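Local coordinates for GH62 arabinofuranosidase (PDB 4N4B), which hydrolyses terminal non-reducing alpha-L-arabinofuranosides, probably trimming arabinose side groups from xylan in plant biomass, at residues L22-W26 with G257-T261; N122-S128 with T140-Y146; P151-N157 with Q202-Q208; Q106-P112 with V294-L298. All blocks are in the same frame, centred on the assembly; numbering follows the deposited sequence. Where two conformers were deposited one is given.

Contact 1: residues L22-W26 with G257-T261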
loop_
_atom_site.group_PDB
_atom_site.type_symbol
_atom_site.label_atom_id
_atom_site.label_comp_id
_atom_site.label_asym_id
_atom_site.label_seq_id
_atom_site.Cartn_x
_atom_site.Cartn_y
_atom_site.Cartn_z
ATOM N N LEU A 22 -14.967 -12.426 -7.441
ATOM C CA LEU A 22 -13.763 -11.900 -8.108
ATOM C C LEU A 22 -13.609 -12.584 -9.415
ATOM O O LEU A 22 -13.677 -13.818 -9.461
ATOM C CB LEU A 22 -12.507 -12.176 -7.323
ATOM C CG LEU A 22 -12.374 -11.425 -6.007
ATOM C CD1 LEU A 22 -11.033 -11.736 -5.288
ATOM C CD2 LEU A 22 -12.462 -9.946 -6.093
ATOM N N PRO A 23 -13.330 -11.803 -10.517
ATOM C CA PRO A 23 -13.020 -12.462 -11.794
ATOM C C PRO A 23 -11.623 -13.049 -11.739
ATOM O O PRO A 23 -10.706 -12.574 -10.998
ATOM C CB PRO A 23 -13.233 -11.295 -12.784
ATOM C CG PRO A 23 -12.707 -10.094 -11.987
ATOM C CD PRO A 23 -13.143 -10.345 -10.561
ATOM N N THR A 24 -11.355 -14.030 -12.590
ATOM C CA THR A 24 -10.014 -14.497 -12.831
ATOM C C THR A 24 -9.201 -13.613 -13.837
ATOM O O THR A 24 -7.961 -13.593 -13.764
ATOM C CB THR A 24 -10.011 -15.979 -13.251
ATOM O OG1 THR A 24 -10.713 -16.092 -14.474
ATOM C CG2 THR A 24 -10.761 -16.795 -12.234
ATOM N N THR A 25 -9.892 -12.856 -14.729
ATOM C CA THR A 25 -9.217 -11.807 -15.585
ATOM C C THR A 25 -9.802 -10.448 -15.181
ATOM O O THR A 25 -10.936 -10.255 -14.770
ATOM C CB THR A 25 -9.412 -12.027 -17.092
ATOM O OG1 THR A 25 -10.702 -11.517 -17.548
ATOM C CG2 THR A 25 -9.085 -13.435 -17.515
ATOM N N TRP A 26 -8.920 -9.451 -15.301
ATOM C CA TRP A 26 -9.211 -8.111 -14.809
ATOM C C TRP A 26 -9.017 -7.083 -15.933
ATOM O O TRP A 26 -8.093 -7.188 -16.713
ATOM C CB TRP A 26 -8.179 -7.753 -13.667
ATOM C CG TRP A 26 -8.456 -8.559 -12.411
ATOM C CD1 TRP A 26 -8.285 -9.897 -12.282
ATOM C CD2 TRP A 26 -9.130 -8.099 -11.250
ATOM N NE1 TRP A 26 -8.748 -10.289 -11.057
ATOM C CE2 TRP A 26 -9.283 -9.242 -10.403
ATOM C CE3 TRP A 26 -9.602 -6.869 -10.824
ATOM C CZ2 TRP A 26 -9.909 -9.159 -9.168
ATOM C CZ3 TRP A 26 -10.177 -6.778 -9.589
ATOM C CH2 TRP A 26 -10.400 -7.957 -8.791
ATOM N N GLY A 257 -3.153 -18.753 -7.033
ATOM C CA GLY A 257 -3.076 -17.674 -8.017
ATOM C C GLY A 257 -4.396 -17.331 -8.496
ATOM O O GLY A 257 -5.318 -18.142 -8.638
ATOM N N LEU A 258 -4.626 -16.020 -8.620
ATOM C CA LEU A 258 -5.816 -15.426 -9.186
ATOM C C LEU A 258 -5.512 -14.946 -10.582
ATOM O O LEU A 258 -5.681 -15.634 -11.591
ATOM C CB LEU A 258 -6.422 -14.389 -8.281
ATOM C CG LEU A 258 -7.718 -13.773 -8.796
ATOM C CD1 LEU A 258 -8.920 -14.749 -8.871
ATOM C CD2 LEU A 258 -8.098 -12.528 -7.992
ATOM N N ALA A 259 -4.855 -13.789 -10.677
ATOM C CA ALA A 259 -4.347 -13.188 -11.906
ATOM C C ALA A 259 -2.946 -12.790 -11.597
ATOM O O ALA A 259 -2.722 -11.736 -10.967
ATOM C CB ALA A 259 -5.233 -11.981 -12.298
ATOM N N ASN A 260 -1.962 -13.613 -11.924
ATOM C CA ASN A 260 -0.604 -13.409 -11.489
ATOM C C ASN A 260 0.461 -13.701 -12.548
ATOM O O ASN A 260 1.610 -13.976 -12.226
ATOM C CB ASN A 260 -0.320 -14.240 -10.190
ATOM C CG ASN A 260 -0.311 -15.720 -10.406
ATOM O OD1 ASN A 260 -0.563 -16.217 -11.494
ATOM N ND2 ASN A 260 -0.123 -16.423 -9.309
ATOM N N THR A 261 0.033 -13.562 -13.798
ATOM C CA THR A 261 0.992 -13.655 -14.890
ATOM C C THR A 261 0.981 -12.425 -15.740
ATOM O O THR A 261 -0.029 -11.678 -15.687
ATOM C CB THR A 261 0.617 -14.876 -15.821
ATOM O OG1 THR A 261 -0.646 -14.756 -16.382
ATOM C CG2 THR A 261 0.692 -16.217 -15.053
#
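Leu258 reaches into the bend formed by residues 22-26. The isobutyl group, its CG turned away from the backbone N (chi1 -177°), brings its methyl end to the N-terminal segment. Its CD2 lies 3.9 Å from Trp26 NE1, coming at the indole obliquely, and 4.1 Å from Leu22 CD1. Both of those side chains cross Leu258 at about a right angle. The other methyl, CD1, rests 3.5 Å from Pro23 O. Ala259 completes the close-fitting part: its CB is 3.7 Å from Trp26 CD1 and 3.5 Å from Thr24 O, a carbonyl that accepts a hydrogen bond from Asn264 ND2. Trp26 is gripped further by Pro23 CG over one face and by the stacked ring of His332, while Leu22 is buried against Leu229 and Pro302.

The solvent side is looser. Thr24 CG2 comes only within 4.3 Å of Leu258 CD1, and Thr24 is exposed.

The contact is thus apolar in character and links the lead-in to strand 28-30, which shares a sheet with the C-terminal strand 326-332, to the loop leaving strand 256-257, the last strand of the preceding blade. Leu258 and Ala259 both face Ser245 in a classic beta bulge, at the outer edge of the blade that precedes the closing one in a five-bladed beta-propeller.

Contact 2: residues N122-S128 with T140-Y146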
loop_
_atom_site.group_PDB
_atom_site.type_symbol
_atom_site.label_atom_id
_atom_site.label_comp_id
_atom_site.label_asym_id
_atom_site.label_seq_id
_atom_site.Cartn_x
_atom_site.Cartn_y
_atom_site.Cartn_z
ATOM N N ASN A 122 10.462 2.759 8.874
ATOM C CA ASN A 122 11.416 3.745 9.304
ATOM C C ASN A 122 12.848 3.108 9.402
ATOM O O ASN A 122 13.694 3.651 10.077
ATOM C CB ASN A 122 11.105 4.425 10.616
ATOM C CG ASN A 122 11.280 3.510 11.813
ATOM O OD1 ASN A 122 11.246 2.286 11.632
ATOM N ND2 ASN A 122 11.390 4.087 12.980
ATOM N N GLY A 123 13.039 1.980 8.700
ATOM C CA GLY A 123 14.226 1.113 8.965
ATOM C C GLY A 123 13.840 -0.085 9.773
ATOM O O GLY A 123 14.434 -1.142 9.610
ATOM N N ASN A 124 12.760 0.044 10.559
ATOM C CA ASN A 124 12.028 -1.044 11.195
ATOM C C ASN A 124 10.609 -0.943 10.654
ATOM O O ASN A 124 10.327 -0.184 9.725
ATOM C CB ASN A 124 12.174 -0.889 12.726
ATOM C CG ASN A 124 11.875 -2.131 13.536
ATOM O OD1 ASN A 124 10.929 -2.846 13.448
ATOM N ND2 ASN A 124 12.735 -2.261 14.556
ATOM N N ALA A 125 9.684 -1.734 11.201
ATOM C CA ALA A 125 8.258 -1.677 10.975
ATOM C C ALA A 125 7.689 -0.794 12.096
ATOM O O ALA A 125 7.894 -1.148 13.295
ATOM C CB ALA A 125 7.636 -3.053 11.007
ATOM N N ALA A 126 7.056 0.312 11.778
ATOM C CA ALA A 126 6.638 1.286 12.767
ATOM C C ALA A 126 5.123 1.558 12.654
ATOM O O ALA A 126 4.471 1.273 11.694
ATOM C CB ALA A 126 7.417 2.507 12.527
ATOM N N TYR A 127 4.636 2.183 13.722
ATOM C CA TYR A 127 3.268 2.697 13.726
ATOM C C TYR A 127 3.201 3.961 14.582
ATOM O O TYR A 127 3.923 4.182 15.554
ATOM C CB TYR A 127 2.286 1.616 14.224
ATOM C CG TYR A 127 2.437 1.308 15.679
ATOM C CD1 TYR A 127 1.731 2.042 16.670
ATOM C CD2 TYR A 127 3.329 0.352 16.151
ATOM C CE1 TYR A 127 1.929 1.755 18.015
ATOM C CE2 TYR A 127 3.490 0.065 17.517
ATOM C CZ TYR A 127 2.808 0.807 18.399
ATOM O OH TYR A 127 3.003 0.588 19.788
ATOM N N SER A 128 2.193 4.768 14.167
ATOM C CA SER A 128 1.720 5.935 14.911
ATOM C C SER A 128 0.237 5.755 15.142
ATOM O O SER A 128 -0.444 5.059 14.414
ATOM C CB SER A 128 2.021 7.184 14.156
ATOM O OG SER A 128 3.396 7.470 14.125
ATOM N N THR A 140 1.382 10.262 16.527
ATOM C CA THR A 140 2.433 10.099 17.536
ATOM C C THR A 140 3.854 9.854 16.932
ATOM O O THR A 140 3.958 9.409 15.747
ATOM C CB THR A 140 2.086 8.926 18.455
ATOM O OG1 THR A 140 1.847 7.763 17.668
ATOM C CG2 THR A 140 0.893 9.172 19.348
ATOM N N ALA A 141 4.855 10.070 17.774
ATOM C CA ALA A 141 6.178 9.591 17.377
ATOM C C ALA A 141 6.098 8.113 17.198
ATOM O O ALA A 141 5.379 7.408 17.920
ATOM C CB ALA A 141 7.136 9.948 18.459
ATOM N N PRO A 142 6.877 7.564 16.253
ATOM C CA PRO A 142 6.810 6.094 15.991
ATOM C C PRO A 142 7.158 5.232 17.194
ATOM O O PRO A 142 8.008 5.597 17.982
ATOM C CB PRO A 142 7.837 5.859 14.899
ATOM C CG PRO A 142 8.701 7.018 14.967
ATOM C CD PRO A 142 7.838 8.197 15.359
ATOM N N LYS A 143 6.438 4.117 17.254
ATOM C CA LYS A 143 6.874 2.908 18.018
ATOM C C LYS A 143 7.075 1.841 17.003
ATOM O O LYS A 143 6.586 1.905 15.858
ATOM C CB LYS A 143 5.863 2.534 19.083
ATOM C CG LYS A 143 5.776 3.539 20.174
ATOM C CD LYS A 143 4.897 2.978 21.309
ATOM C CE LYS A 143 4.958 3.817 22.625
ATOM N NZ LYS A 143 4.207 5.065 22.415
ATOM N N VAL A 144 7.841 0.780 17.355
ATOM C CA VAL A 144 8.200 -0.273 16.417
ATOM C C VAL A 144 7.554 -1.569 16.743
ATOM O O VAL A 144 7.449 -1.965 17.932
ATOM C CB VAL A 144 9.751 -0.356 16.205
ATOM C CG1 VAL A 144 10.320 0.948 15.625
ATOM C CG2 VAL A 144 10.451 -0.779 17.484
ATOM N N PHE A 145 7.214 -2.372 15.763
ATOM C CA PHE A 145 6.684 -3.689 15.933
ATOM C C PHE A 145 7.740 -4.705 16.340
ATOM O O PHE A 145 7.381 -5.710 16.901
ATOM C CB PHE A 145 6.003 -4.191 14.682
ATOM C CG PHE A 145 4.668 -3.499 14.383
ATOM C CD1 PHE A 145 3.523 -3.826 15.099
ATOM C CD2 PHE A 145 4.562 -2.536 13.369
ATOM C CE1 PHE A 145 2.326 -3.240 14.808
ATOM C CE2 PHE A 145 3.337 -1.944 13.072
ATOM C CZ PHE A 145 2.244 -2.304 13.801
ATOM N N TYR A 146 9.007 -4.420 16.032
ATOM C CA TYR A 146 10.099 -5.381 16.291
ATOM C C TYR A 146 11.136 -4.628 17.122
ATOM O O TYR A 146 12.181 -4.114 16.672
ATOM C CB TYR A 146 10.705 -5.894 14.982
ATOM C CG TYR A 146 9.752 -6.672 14.152
ATOM C CD1 TYR A 146 9.410 -7.953 14.409
ATOM C CD2 TYR A 146 9.172 -6.061 13.050
ATOM C CE1 TYR A 146 8.556 -8.647 13.610
ATOM C CE2 TYR A 146 8.352 -6.740 12.222
ATOM C CZ TYR A 146 8.004 -8.060 12.458
ATOM O OH TYR A 146 7.223 -8.722 11.600
HETATM O O HOH W 1 3.440 5.490 17.988
#
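The outer edge of a propeller blade is built by antiparallel pairing of Ala126 with Val144, a non-hydrogen-bonded pair, and of Tyr127 with Lys143, a hydrogen-bonded one. Tyr127 N donates to Lys143 O (2.9 Å), and Lys143 N returns the bond to Tyr127 O. Phe145 N to Ala125 O (2.8 Å) carries the pairing past the end of the short strand.

Asn124 works with both ends of its amide. Its ND2 meets Tyr146 O at 2.9 Å in a nearly straight bond (173°), from 35° above that carbonyl's plane, while OD1 offers an in-plane lone pair to Ala125 N and lies at the edge of the Tyr146 ring. With an alanine here, Tyr146 O would probably lose this donor and Ala125 N this acceptor, slackening the turn into the strand.

In the four-stranded antiparallel meander of the blade, strand 143-144 is outermost, and Phe145 turns back from it to pack on Leu177 of the next blade. Tyr127 CD2 lies over one face of the Phe145 ring, 3.7 Å from CZ, ring planes at 49°. At the far end Ser128 OG donates to Thr140 O (2.6 Å), and water joins Tyr127 O, Ala141 O and Thr140 OG1, which also hydrogen-bonds Thr129 N.

Contact 3: residues P151-N157 with Q202-Q208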
loop_
_atom_site.group_PDB
_atom_site.type_symbol
_atom_site.label_atom_id
_atom_site.label_comp_id
_atom_site.label_asym_id
_atom_site.label_seq_id
_atom_site.Cartn_x
_atom_site.Cartn_y
_atom_site.Cartn_z
ATOM N N PRO A 151 14.345 -8.851 12.290
ATOM C CA PRO A 151 14.327 -10.354 12.555
ATOM C C PRO A 151 15.458 -11.054 11.821
ATOM O O PRO A 151 15.787 -10.704 10.695
ATOM C CB PRO A 151 12.992 -10.759 12.010
ATOM C CG PRO A 151 12.050 -9.541 12.332
ATOM C CD PRO A 151 12.962 -8.363 12.038
ATOM N N LYS A 152 16.007 -12.069 12.496
ATOM C CA LYS A 152 17.099 -12.831 11.859
ATOM C C LYS A 152 16.689 -13.442 10.552
ATOM O O LYS A 152 17.555 -13.376 9.657
ATOM C CB LYS A 152 17.558 -13.900 12.852
ATOM C CG LYS A 152 18.749 -14.739 12.403
ATOM C CD LYS A 152 19.972 -13.849 12.135
ATOM C CE LYS A 152 21.260 -14.650 11.913
ATOM N NZ LYS A 152 22.380 -13.675 12.067
ATOM N N ILE A 153 15.462 -13.924 10.394
ATOM C CA ILE A 153 15.014 -14.504 9.160
ATOM C C ILE A 153 15.096 -13.509 7.993
ATOM O O ILE A 153 15.431 -13.842 6.848
ATOM C CB ILE A 153 13.698 -15.195 9.222
ATOM C CG1 ILE A 153 13.488 -16.107 8.024
ATOM C CG2 ILE A 153 12.572 -14.161 9.365
ATOM C CD1 ILE A 153 12.293 -17.025 8.207
ATOM N N ILE A 154 14.821 -12.214 8.262
ATOM C CA ILE A 154 14.883 -11.233 7.217
ATOM C C ILE A 154 16.357 -10.924 6.985
ATOM O O ILE A 154 16.789 -10.863 5.850
ATOM C CB ILE A 154 14.077 -9.952 7.671
ATOM C CG1 ILE A 154 12.638 -10.340 7.818
ATOM C CG2 ILE A 154 14.231 -8.864 6.595
ATOM C CD1 ILE A 154 11.709 -9.191 8.216
ATOM N N GLU A 155 17.213 -10.785 8.013
ATOM C CA GLU A 155 18.652 -10.538 7.790
ATOM C C GLU A 155 19.227 -11.684 6.936
ATOM O O GLU A 155 20.104 -11.400 6.099
ATOM C CB GLU A 155 19.351 -10.557 9.150
ATOM C CG GLU A 155 20.725 -10.065 9.318
ATOM C CD GLU A 155 20.788 -9.745 10.824
ATOM O OE1 GLU A 155 20.498 -10.685 11.631
ATOM O OE2 GLU A 155 20.925 -8.555 11.187
ATOM N N GLN A 156 18.770 -12.909 7.138
ATOM C CA GLN A 156 19.380 -14.066 6.442
ATOM C C GLN A 156 18.978 -14.079 4.975
ATOM O O GLN A 156 19.662 -14.670 4.138
ATOM C CB GLN A 156 18.951 -15.303 7.125
ATOM C CG GLN A 156 19.618 -15.642 8.440
ATOM C CD GLN A 156 18.853 -16.793 9.155
ATOM O OE1 GLN A 156 17.712 -17.179 8.816
ATOM N NE2 GLN A 156 19.456 -17.282 10.212
ATOM N N ASN A 157 17.857 -13.397 4.573
ATOM C CA ASN A 157 17.288 -13.586 3.267
ATOM C C ASN A 157 17.280 -12.302 2.429
ATOM O O ASN A 157 17.048 -12.321 1.212
ATOM C CB ASN A 157 15.898 -14.119 3.325
ATOM C CG ASN A 157 15.854 -15.553 3.768
ATOM O OD1 ASN A 157 15.590 -15.922 4.961
ATOM N ND2 ASN A 157 16.125 -16.424 2.818
ATOM N N GLN A 202 8.323 -13.595 15.619
ATOM C CA GLN A 202 9.331 -13.582 14.574
ATOM C C GLN A 202 8.621 -14.097 13.279
ATOM O O GLN A 202 7.767 -14.996 13.266
ATOM C CB GLN A 202 10.487 -14.517 14.952
ATOM C CG GLN A 202 11.355 -13.888 16.048
ATOM C CD GLN A 202 12.064 -12.613 15.624
ATOM O OE1 GLN A 202 12.895 -12.629 14.724
ATOM N NE2 GLN A 202 11.727 -11.464 16.226
ATOM N N PRO A 203 8.812 -13.405 12.141
ATOM C CA PRO A 203 8.080 -13.702 10.931
ATOM C C PRO A 203 8.470 -15.073 10.370
ATOM O O PRO A 203 9.613 -15.512 10.510
ATOM C CB PRO A 203 8.478 -12.579 9.958
ATOM C CG PRO A 203 9.656 -11.994 10.500
ATOM C CD PRO A 203 9.853 -12.362 11.990
ATOM N N VAL A 204 7.523 -15.586 9.618
ATOM C CA VAL A 204 7.723 -16.693 8.710
ATOM C C VAL A 204 7.771 -16.145 7.321
ATOM O O VAL A 204 7.337 -14.981 7.053
ATOM C CB VAL A 204 6.636 -17.738 8.814
ATOM C CG1 VAL A 204 6.645 -18.374 10.240
ATOM C CG2 VAL A 204 5.295 -17.269 8.431
ATOM N N ILE A 205 8.339 -16.839 6.385
ATOM C CA ILE A 205 8.199 -16.552 4.960
ATOM C C ILE A 205 6.881 -17.010 4.488
ATOM O O ILE A 205 6.563 -18.213 4.394
ATOM C CB ILE A 205 9.366 -17.148 4.125
ATOM C CG1 ILE A 205 10.655 -16.550 4.606
ATOM C CG2 ILE A 205 9.165 -16.940 2.638
ATOM C CD1 ILE A 205 11.922 -17.240 4.073
ATOM N N ALA A 206 5.963 -16.071 4.192
ATOM C CA ALA A 206 4.643 -16.334 3.727
ATOM C C ALA A 206 4.598 -16.786 2.270
ATOM O O ALA A 206 3.736 -17.573 1.869
ATOM C CB ALA A 206 3.795 -15.068 3.942
ATOM N N MET A 207 5.467 -16.185 1.467
ATOM C CA MET A 207 5.574 -16.541 0.065
ATOM C C MET A 207 6.955 -16.096 -0.379
ATOM O O MET A 207 7.580 -15.169 0.206
ATOM C CB MET A 207 4.450 -15.852 -0.760
ATOM C CG MET A 207 4.325 -16.296 -2.176
ATOM S SD MET A 207 3.167 -15.302 -3.093
ATOM C CE MET A 207 1.689 -16.142 -2.557
ATOM N N GLN A 208 7.489 -16.820 -1.377
ATOM C CA GLN A 208 8.802 -16.564 -1.887
ATOM C C GLN A 208 8.865 -16.812 -3.373
ATOM O O GLN A 208 8.213 -17.685 -3.869
ATOM C CB GLN A 208 9.745 -17.616 -1.190
ATOM C CG GLN A 208 11.183 -17.614 -1.541
ATOM C CD GLN A 208 11.974 -18.453 -0.543
ATOM O OE1 GLN A 208 11.573 -19.587 -0.241
ATOM N NE2 GLN A 208 12.878 -17.822 0.136
HETATM O O HOH W 2 15.539 -12.352 15.298
HETATM O O HOH W 3 13.600 -14.339 12.655
#
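Pro151 and Pro203 meet ring against ring where the short helix 152-157 packs on strand 204-208, the outermost strand of a propeller blade. The rings cross at about a right angle, with Pro151 CB 3.5 Å from Pro203 CD. Two residues on, Ile153 spans Pro203, just before the strand, and Ile205 within it: its CG2 branch lies 3.8 Å from Pro203 CG and 3.4 Å from Pro203 O. The other branch runs out with CG1 anti to the backbone N (chi1 -163°), bringing CD1 to 4.0 Å from Ile205 CG1. A serine in place of Ile153 would probably open a gap against Ile205 and leave Pro203 CG less covered. Ile154 CD1 adds a lighter touch on Pro203 CG.

Behind this layer, Ile154 leans on Trp163 and on Tyr187 of strand 185-192, the strand that pairs with 204-208, and Pro203 touches Ser189 of the same strand. The short helix axis passes 9.5 Å from that of the strand, at 62°.

Pro151 occupies the N-cap position, and two backbone N-H groups of the first turn are bridged by water to Gln202 OE1. That oxygen, lying 3.3 Å from Pro151 CB, accepts from both waters; one accepts a hydrogen bond from Lys152 N, the other from Ile153 N at 3.0 Å.

Contact 4: residues Q106-P112 with V294-L298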
loop_
_atom_site.group_PDB
_atom_site.type_symbol
_atom_site.label_atom_id
_atom_site.label_comp_id
_atom_site.label_asym_id
_atom_site.label_seq_id
_atom_site.Cartn_x
_atom_site.Cartn_y
_atom_site.Cartn_z
ATOM N N GLN A 106 0.032 2.923 5.754
ATOM C CA GLN A 106 -1.233 2.169 5.735
ATOM C C GLN A 106 -2.068 2.715 6.891
ATOM O O GLN A 106 -1.608 2.716 8.017
ATOM C CB GLN A 106 -1.056 0.660 5.879
ATOM C CG GLN A 106 -2.325 -0.119 5.858
ATOM C CD GLN A 106 -2.208 -1.461 6.568
ATOM O OE1 GLN A 106 -1.391 -1.643 7.482
ATOM N NE2 GLN A 106 -3.112 -2.350 6.206
ATOM N N VAL A 107 -3.302 3.148 6.576
ATOM C CA VAL A 107 -4.207 3.646 7.618
ATOM C C VAL A 107 -5.397 2.758 7.840
ATOM O O VAL A 107 -6.001 2.297 6.902
ATOM C CB VAL A 107 -4.643 5.103 7.318
ATOM C CG1 VAL A 107 -5.579 5.231 6.157
ATOM C CG2 VAL A 107 -5.233 5.785 8.570
ATOM N N PHE A 108 -5.780 2.599 9.103
ATOM C CA PHE A 108 -7.018 1.885 9.481
ATOM C C PHE A 108 -7.404 2.284 10.877
ATOM O O PHE A 108 -6.599 2.693 11.698
ATOM C CB PHE A 108 -6.836 0.340 9.348
ATOM C CG PHE A 108 -5.736 -0.207 10.169
ATOM C CD1 PHE A 108 -5.883 -0.671 11.451
ATOM C CD2 PHE A 108 -4.454 -0.324 9.602
ATOM C CE1 PHE A 108 -4.830 -1.172 12.189
ATOM C CE2 PHE A 108 -3.379 -0.776 10.344
ATOM C CZ PHE A 108 -3.579 -1.186 11.640
ATOM N N TRP A 109 -8.709 2.101 11.140
ATOM C CA TRP A 109 -9.243 2.260 12.532
ATOM C C TRP A 109 -9.050 0.970 13.281
ATOM O O TRP A 109 -9.450 -0.080 12.799
ATOM C CB TRP A 109 -10.742 2.579 12.399
ATOM C CG TRP A 109 -11.498 2.736 13.705
ATOM C CD1 TRP A 109 -12.462 1.849 14.120
ATOM C CD2 TRP A 109 -11.391 3.767 14.633
ATOM N NE1 TRP A 109 -12.980 2.341 15.263
ATOM C CE2 TRP A 109 -12.391 3.487 15.647
ATOM C CE3 TRP A 109 -10.671 4.919 14.717
ATOM C CZ2 TRP A 109 -12.652 4.394 16.656
ATOM C CZ3 TRP A 109 -10.881 5.808 15.776
ATOM C CH2 TRP A 109 -11.852 5.481 16.774
ATOM N N PHE A 110 -8.442 1.038 14.456
ATOM C CA PHE A 110 -8.275 -0.205 15.266
ATOM C C PHE A 110 -9.341 -0.130 16.368
ATOM O O PHE A 110 -9.210 0.608 17.373
ATOM C CB PHE A 110 -6.891 -0.297 15.816
ATOM C CG PHE A 110 -6.643 -1.608 16.514
ATOM C CD1 PHE A 110 -6.601 -2.773 15.824
ATOM C CD2 PHE A 110 -6.425 -1.655 17.908
ATOM C CE1 PHE A 110 -6.405 -3.991 16.450
ATOM C CE2 PHE A 110 -6.240 -2.838 18.529
ATOM C CZ PHE A 110 -6.274 -4.015 17.844
ATOM N N ALA A 111 -10.398 -0.859 16.080
ATOM C CA ALA A 111 -11.621 -0.725 16.916
ATOM C C ALA A 111 -11.389 -1.070 18.401
ATOM O O ALA A 111 -11.866 -0.259 19.211
ATOM C CB ALA A 111 -12.727 -1.538 16.265
ATOM N N PRO A 112 -10.543 -1.996 18.747
ATOM C CA PRO A 112 -10.324 -2.243 20.217
ATOM C C PRO A 112 -9.787 -1.091 20.969
ATOM O O PRO A 112 -9.883 -1.021 22.171
ATOM C CB PRO A 112 -9.412 -3.508 20.218
ATOM C CG PRO A 112 -9.769 -4.210 18.932
ATOM C CD PRO A 112 -9.983 -3.073 17.955
ATOM N N VAL A 294 -13.671 0.855 7.874
ATOM C CA VAL A 294 -12.321 1.215 7.559
ATOM C C VAL A 294 -11.439 0.737 8.699
ATOM O O VAL A 294 -10.534 1.325 9.015
ATOM C CB VAL A 294 -12.209 2.682 7.214
ATOM C CG1 VAL A 294 -12.863 2.983 5.872
ATOM C CG2 VAL A 294 -12.801 3.548 8.286
ATOM N N ASP A 295 -11.825 -0.379 9.280
ATOM C CA ASP A 295 -11.157 -0.953 10.431
ATOM C C ASP A 295 -10.092 -2.015 10.090
ATOM O O ASP A 295 -9.746 -2.224 8.968
ATOM C CB ASP A 295 -12.193 -1.457 11.465
ATOM C CG ASP A 295 -12.865 -2.757 11.064
ATOM O OD1 ASP A 295 -12.551 -3.400 10.073
ATOM O OD2 ASP A 295 -13.779 -3.121 11.779
ATOM N N GLU A 296 -9.577 -2.620 11.146
ATOM C CA GLU A 296 -8.483 -3.547 11.059
ATOM C C GLU A 296 -8.727 -4.826 10.289
ATOM O O GLU A 296 -7.800 -5.538 10.111
ATOM C CB GLU A 296 -7.913 -3.860 12.467
ATOM C CG GLU A 296 -8.764 -4.764 13.354
ATOM C CD GLU A 296 -9.960 -4.123 14.038
ATOM O OE1 GLU A 296 -10.180 -2.958 13.942
ATOM O OE2 GLU A 296 -10.611 -4.886 14.735
ATOM N N LYS A 297 -9.971 -5.123 9.919
ATOM C CA LYS A 297 -10.187 -6.272 9.101
ATOM C C LYS A 297 -9.912 -6.081 7.600
ATOM O O LYS A 297 -9.821 -7.020 6.867
ATOM C CB LYS A 297 -11.663 -6.752 9.213
ATOM C CG LYS A 297 -12.043 -7.192 10.667
ATOM C CD LYS A 297 -13.258 -8.078 10.711
ATOM C CE LYS A 297 -13.250 -8.810 12.076
ATOM N NZ LYS A 297 -13.483 -7.771 13.071
ATOM N N LEU A 298 -9.662 -4.799 7.225
ATOM C CA LEU A 298 -9.196 -4.464 5.807
ATOM C C LEU A 298 -10.138 -5.085 4.782
ATOM O O LEU A 298 -9.809 -5.648 3.755
ATOM C CB LEU A 298 -7.726 -4.914 5.560
ATOM C CG LEU A 298 -6.647 -3.971 6.030
ATOM C CD1 LEU A 298 -6.677 -2.709 5.209
ATOM C CD2 LEU A 298 -6.621 -3.619 7.511
#
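A single bridge joins the backbones of Trp109 and Asp295: Trp109 N donates to Val294 O at 2.9 Å in an almost perfectly straight bond (178°), while Asp295 CA stands 3.0 Å from Trp109 O in a CA-H...O contact. From Asp295 the chain folds into a type I turn ending at Leu298, and Asp295 OD1 accepts from Lys297 N, an Asx turn that braces the same bend.

Glu296 carries most of the side-chain contact. Its CG sits between its own backbone N and carbonyl carbon (chi1 74°), and a second bend at chi2 (-78°) curls the carboxylate round to the end of the strand. There OE1 accepts from Ala111 N at 3.0 Å, the N-H arriving from above the carboxylate plane. The same OE1 lies 3.2 Å from Trp109 O, two acceptors whose mutual repulsion the Ala111 N-H probably helps offset. The aliphatic stem packs against two rings: Glu296 CB lies at the edge of the Phe110 ring, 3.8 Å from CD1, and also meets Phe108 CD1. Pro112 CD covers the centre of one Phe110 face and lies 3.7 Å from Glu296 OE2. At the start of segment 106-112, Leu298 CD1 packs 3.7 Å from Gln106 NE2, while Gln106 OE1 accepts from Val168 N.

Strand 103-110 pairs with strand 115-121 in its blade, and the side chain of Gln106 lies about 6 Å from a bound calcium ion. From its bridge with strand 103-110 the 294-298 loop passes strand 164-170, where Glu296 and Cys170 share a backbone hydrogen bond, to strand 216-222, where Leu298 and Ser222 share another.

Overall arrangement
From the N terminus, 22-26 comes first and finds its partner only at 257-261, so contact 1 closes a loop that takes in most of the chain. Segment 106-112 then opens contact 4, which ends at 294-298, beyond that closure; contacts 1 and 4 therefore cross. Nested inside both loops are contacts 2 and 3, in series: 122-128 turns back on 140-146 within one blade, and 151-157 with 202-208 packs the helix onto another. These two touch through Tyr146 and Pro151. Contacts 1 and 2, with centres about 34 Å apart, lie on opposite sides of the chain's centre, while contact 4 links the late loop to an earlier blade.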